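Local coordinates for LysR family transcriptional regulator (Vibrio vulnificus, PDB 5B7H), which probably acts as a peroxide-responsive, DNA-binding transcription factor of the LysR family, represented here by its C-terminal regulatory domain, at residues A[14-20]-A[44-50]; A[30-34]-A[214-219]. The protein carries 1 engineered substitution. All coordinates share one frame; numbering follows the deposited sequence.

Contact 1 of 2, residues A[14-20]-A[44-50]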
# COMPACT_ATOMS: atom_id res chain seq x y z
N MET A 14 -19.33 -8.34 20.52
CA MET A 14 -17.97 -8.20 19.98
C MET A 14 -17.20 -9.49 19.98
O MET A 14 -15.97 -9.47 20.15
CB MET A 14 -17.17 -7.10 20.68
CG MET A 14 -17.98 -5.94 20.97
SD MET A 14 -18.49 -5.31 19.37
CE MET A 14 -17.04 -4.63 18.52
N GLN A 15 -17.87 -10.62 19.85
CA GLN A 15 -17.22 -11.90 19.73
C GLN A 15 -17.41 -12.43 18.32
O GLN A 15 -18.34 -12.06 17.60
CB GLN A 15 -17.78 -12.89 20.76
CG GLN A 15 -17.62 -12.41 22.18
CD GLN A 15 -17.50 -13.55 23.17
OE1 GLN A 15 -17.03 -14.65 22.83
NE2 GLN A 15 -17.92 -13.31 24.40
N GLY A 16 -16.49 -13.29 17.92
CA GLY A 16 -16.68 -13.99 16.68
C GLY A 16 -15.95 -13.29 15.55
O GLY A 16 -14.99 -12.55 15.76
N GLN A 17 -16.44 -13.45 14.34
CA GLN A 17 -15.72 -13.00 13.16
C GLN A 17 -16.47 -11.86 12.49
O GLN A 17 -17.70 -11.85 12.44
CB GLN A 17 -15.58 -14.16 12.24
CG GLN A 17 -14.86 -13.92 10.98
CD GLN A 17 -14.81 -15.19 10.18
OE1 GLN A 17 -13.95 -16.05 10.41
NE2 GLN A 17 -15.74 -15.34 9.23
N LEU A 18 -15.71 -10.87 11.99
CA LEU A 18 -16.26 -9.77 11.23
C LEU A 18 -15.42 -9.61 9.97
O LEU A 18 -14.19 -9.63 10.08
CB LEU A 18 -16.18 -8.51 12.09
CG LEU A 18 -17.05 -7.33 11.81
CD1 LEU A 18 -18.49 -7.79 11.95
CD2 LEU A 18 -16.71 -6.26 12.85
N LYS A 19 -16.07 -9.48 8.80
CA LYS A 19 -15.42 -9.15 7.54
C LYS A 19 -15.51 -7.65 7.30
O LYS A 19 -16.60 -7.12 7.08
CB LYS A 19 -15.97 -9.96 6.35
CG LYS A 19 -15.76 -11.48 6.55
CD LYS A 19 -16.54 -12.29 5.54
CE LYS A 19 -15.89 -13.63 5.27
NZ LYS A 19 -16.70 -14.35 4.24
N LEU A 20 -14.38 -6.99 7.27
CA LEU A 20 -14.35 -5.53 7.20
C LEU A 20 -13.56 -5.12 5.96
O LEU A 20 -12.45 -5.60 5.75
CB LEU A 20 -13.70 -4.93 8.48
CG LEU A 20 -13.64 -3.41 8.53
CD1 LEU A 20 -13.76 -2.97 10.04
CD2 LEU A 20 -12.36 -2.87 7.93
N GLN A 44 -11.86 -11.54 21.62
CA GLN A 44 -12.52 -12.61 20.88
C GLN A 44 -13.08 -12.17 19.54
O GLN A 44 -13.80 -12.94 18.90
CB GLN A 44 -13.63 -13.27 21.71
CG GLN A 44 -13.11 -14.37 22.62
CD GLN A 44 -12.36 -13.78 23.76
OE1 GLN A 44 -12.92 -12.99 24.52
NE2 GLN A 44 -11.08 -14.12 23.89
N LEU A 45 -12.76 -10.96 19.10
CA LEU A 45 -13.18 -10.49 17.79
C LEU A 45 -12.08 -10.75 16.78
O LEU A 45 -10.95 -10.27 16.94
CB LEU A 45 -13.49 -8.99 17.83
CG LEU A 45 -14.10 -8.41 16.56
CD1 LEU A 45 -15.42 -9.11 16.18
CD2 LEU A 45 -14.33 -6.95 16.78
N ASN A 46 -12.41 -11.51 15.74
CA ASN A 46 -11.46 -11.84 14.68
C ASN A 46 -11.85 -11.00 13.48
O ASN A 46 -12.99 -11.09 13.00
CB ASN A 46 -11.54 -13.33 14.31
CG ASN A 46 -10.89 -14.21 15.35
OD1 ASN A 46 -10.38 -13.72 16.35
ND2 ASN A 46 -10.89 -15.51 15.11
N LEU A 47 -10.92 -10.17 12.99
CA LEU A 47 -11.22 -9.22 11.93
C LEU A 47 -10.58 -9.70 10.64
O LEU A 47 -9.36 -9.61 10.48
CB LEU A 47 -10.70 -7.84 12.35
CG LEU A 47 -11.32 -6.55 11.91
CD1 LEU A 47 -12.83 -6.53 12.17
CD2 LEU A 47 -10.60 -5.43 12.65
N LEU A 48 -11.39 -10.22 9.71
CA LEU A 48 -10.96 -10.59 8.37
C LEU A 48 -11.05 -9.31 7.55
O LEU A 48 -12.04 -8.57 7.67
CB LEU A 48 -11.88 -11.67 7.77
CG LEU A 48 -11.78 -12.98 8.55
CD1 LEU A 48 -12.76 -13.94 7.94
CD2 LEU A 48 -10.39 -13.58 8.34
N LEU A 49 -10.02 -9.00 6.79
CA LEU A 49 -9.86 -7.68 6.20
C LEU A 49 -9.79 -7.77 4.69
O LEU A 49 -9.12 -8.66 4.14
CB LEU A 49 -8.59 -6.96 6.72
CG LEU A 49 -8.60 -6.69 8.22
CD1 LEU A 49 -7.23 -6.09 8.57
CD2 LEU A 49 -9.66 -5.66 8.50
N ARG A 50 -10.43 -6.82 4.01
CA ARG A 50 -10.36 -6.67 2.55
C ARG A 50 -10.04 -5.24 2.19
O ARG A 50 -10.68 -4.32 2.70
CB ARG A 50 -11.75 -7.02 1.98
CG ARG A 50 -11.97 -6.57 0.55
CD ARG A 50 -11.33 -7.47 -0.44
NE ARG A 50 -11.71 -8.85 -0.15
CZ ARG A 50 -12.89 -9.42 -0.43
NH1 ARG A 50 -13.87 -8.73 -1.05
NH2 ARG A 50 -13.10 -10.70 -0.07
O HOH W 1 -14.15 -9.88 22.30
O HOH W 2 -11.91 -16.03 12.27
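Gln17 and Leu48 meet on one face of a parallel strand pair, 16-20 beside 45-50, in a beta-alpha-beta unit of the LysR regulatory domain, with 45-51 the outermost strand of the sheet within this chain. The short strand axes approach to 4.7 Å, their directions 26° apart, the twist of a parallel pair. Six backbone hydrogen bonds alternate between the strands, from Gly16 N to Gln44 O through to Arg50 N to Leu20 O. The straightest, Asn46 N to Gly16 O at 2.8 Å, has 174° at the hydrogen.

On this mixed face, Gln17 lies over Leu48. Gln17 CB stays near Asn46 O. CG anti to the backbone N (chi1 -180°) and an extended chain carry the side chain across Leu48, where Gln17 CG is 3.7 Å from Leu48 CD1. Leu48 CD1 meets the amide, 3.3 Å from Gln17 CD and 3.5 Å from both OE1 and NE2. Lys19 CG also flanks Leu48. On the face of Leu18, Leu20, Leu45 and Leu47 the packing is apolar, Leu18 CB lying 3.9 Å from Leu47 CD1. At the tip of Gln17, one water donates to OE1 and accepts from Asn46 ND2 at 3.1 Å.

Contact 2 of 2, residues A[30-34]-A[214-219]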
# COMPACT_ATOMS: atom_id res chain seq x y z
N LEU A 30 -4.91 3.42 9.58
CA LEU A 30 -5.84 3.31 10.69
C LEU A 30 -6.02 1.88 11.18
O LEU A 30 -6.24 1.66 12.38
CB LEU A 30 -7.19 3.87 10.24
CG LEU A 30 -8.39 3.73 11.15
CD1 LEU A 30 -8.20 4.56 12.42
CD2 LEU A 30 -9.67 4.21 10.40
N LEU A 31 -5.97 0.88 10.27
CA LEU A 31 -6.27 -0.48 10.72
C LEU A 31 -5.20 -1.06 11.62
O LEU A 31 -5.52 -1.91 12.45
CB LEU A 31 -6.52 -1.41 9.53
CG LEU A 31 -7.75 -1.02 8.69
CD1 LEU A 31 -7.87 -2.07 7.55
CD2 LEU A 31 -9.04 -0.98 9.52
N CYS A 32 -3.96 -0.58 11.52
CA CYS A 32 -2.93 -1.03 12.44
C CYS A 32 -3.35 -0.68 13.86
O CYS A 32 -3.29 -1.51 14.78
CB CYS A 32 -1.61 -0.32 12.13
SG CYS A 32 -0.84 -0.76 10.55
N ASP A 33 -3.82 0.57 14.04
CA ASP A 33 -4.22 1.05 15.37
C ASP A 33 -5.47 0.32 15.84
O ASP A 33 -5.58 -0.06 17.02
CB ASP A 33 -4.54 2.56 15.31
CG ASP A 33 -3.36 3.43 14.88
OD1 ASP A 33 -3.64 4.44 14.16
OD2 ASP A 33 -2.20 3.14 15.26
N LEU A 34 -6.41 0.10 14.91
CA LEU A 34 -7.64 -0.62 15.25
C LEU A 34 -7.34 -2.02 15.76
O LEU A 34 -7.89 -2.44 16.78
CB LEU A 34 -8.60 -0.61 14.04
CG LEU A 34 -9.91 -1.36 14.31
CD1 LEU A 34 -10.72 -0.76 15.45
CD2 LEU A 34 -10.76 -1.38 12.97
N VAL A 214 -14.91 2.74 18.90
CA VAL A 214 -13.46 2.46 18.95
C VAL A 214 -12.71 3.25 17.89
O VAL A 214 -11.69 3.91 18.16
CB VAL A 214 -13.22 0.95 18.77
CG1 VAL A 214 -11.72 0.70 18.66
CG2 VAL A 214 -13.77 0.16 19.96
N VAL A 215 -13.22 3.26 16.66
CA VAL A 215 -12.55 3.96 15.58
C VAL A 215 -12.55 5.45 15.84
O VAL A 215 -11.55 6.13 15.61
CB VAL A 215 -13.23 3.62 14.24
CG1 VAL A 215 -12.63 4.47 13.10
CG2 VAL A 215 -13.06 2.14 13.96
N SER A 216 -13.67 5.99 16.36
CA SER A 216 -13.73 7.41 16.66
C SER A 216 -12.61 7.83 17.62
O SER A 216 -12.07 8.93 17.49
CB SER A 216 -15.11 7.75 17.21
OG SER A 216 -15.21 7.50 18.61
N GLU A 217 -12.22 6.93 18.53
CA GLU A 217 -11.15 7.26 19.48
C GLU A 217 -9.76 7.25 18.84
O GLU A 217 -8.82 7.83 19.40
CB GLU A 217 -11.22 6.32 20.69
CG GLU A 217 -12.48 6.50 21.54
CD GLU A 217 -12.89 5.22 22.30
OE1 GLU A 217 -12.07 4.28 22.41
OE2 GLU A 217 -14.05 5.15 22.80
N LEU A 218 -9.61 6.67 17.66
CA LEU A 218 -8.33 6.64 16.95
C LEU A 218 -8.13 7.80 16.00
O LEU A 218 -7.06 7.91 15.39
CB LEU A 218 -8.25 5.35 16.11
CG LEU A 218 -8.38 4.10 16.99
CD1 LEU A 218 -8.55 2.90 16.12
CD2 LEU A 218 -7.18 3.95 17.91
N LEU A 219 -9.14 8.65 15.83
CA LEU A 219 -9.04 9.79 14.94
C LEU A 219 -9.07 11.11 15.71
O LEU A 219 -9.18 11.12 16.94
CB LEU A 219 -10.24 9.76 14.01
CG LEU A 219 -10.23 8.58 13.06
CD1 LEU A 219 -11.64 8.47 12.36
CD2 LEU A 219 -9.16 8.87 12.07
OXT LEU A 219 -8.99 12.18 15.09
O HOH W 3 -5.55 6.14 13.14
O HOH W 4 -4.67 6.59 16.13
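Leucine and valine side chains make this an apolar helix-to-C-terminus contact, in which helix 27-41 lies beside the end of helix 205-217 and the last residues of the chain. Leu34 reaches Val214 and Val215 with one methyl: its CD1 is 3.7 Å from Val214 CG1 and 4.0 Å from Val215 CG2. With CG anti to the backbone N (chi1 179°), Leu34 places CD1 against the two valines and crosses the Val214 side chain at about a right angle. One turn earlier, in one of its two deposited conformers, Leu30 divides its branches, CD2 meeting Val215 CG1 and CD1 lying 3.8 Å from Leu218 CB.

Both helices pack on the central sheet of the periplasmic-binding-protein-like fold to which LysR regulatory domains belong: Leu30 and Leu34 also touch Ile70 of strand 68-73, and Val215 touches Val85 of strand 81-95. Leu218 lies against the backbone as well as the side chains of helix 27-41. Its CD1 is 3.7 Å from Leu34 N, whose N-H is hydrogen-bonded to Leu30 O, while CD2 is 4.0 Å from Asp33 CB.

The polar edge is bridged by solvent. Two waters each lie within hydrogen-bonding distance of Asp33 OD1 and Leu218 O. Asp33 OD1 also takes a hydrogen bond from His172 NE2. Elsewhere along the helix pair, Glu217 OE1 forms a salt bridge with Arg41 NH2 of helix 27-41.

Overall arrangement
From the N terminus the chain lays down strand 16-22, crosses back through helix 27-41 and runs again in the same direction along strand 45-51, where contact 1 closes the beta-alpha-beta loop. Contact 2 starts on that connecting helix and closes at the C terminus, 180 residues later, so the two loops cross rather than nest. Their centres are about 15 Å apart, and they meet where Leu31 and Leu34 of helix 27-41 face the strands: Leu47 CD2 lies 4.1 Å from Leu34 CD2, and Leu20 and Leu49 pack against Leu31. Together they tie the outermost strand, its neighbour, the connecting helix and the last helix. Both border the second subunit, whose Gln154 packs against Leu49 and Leu31.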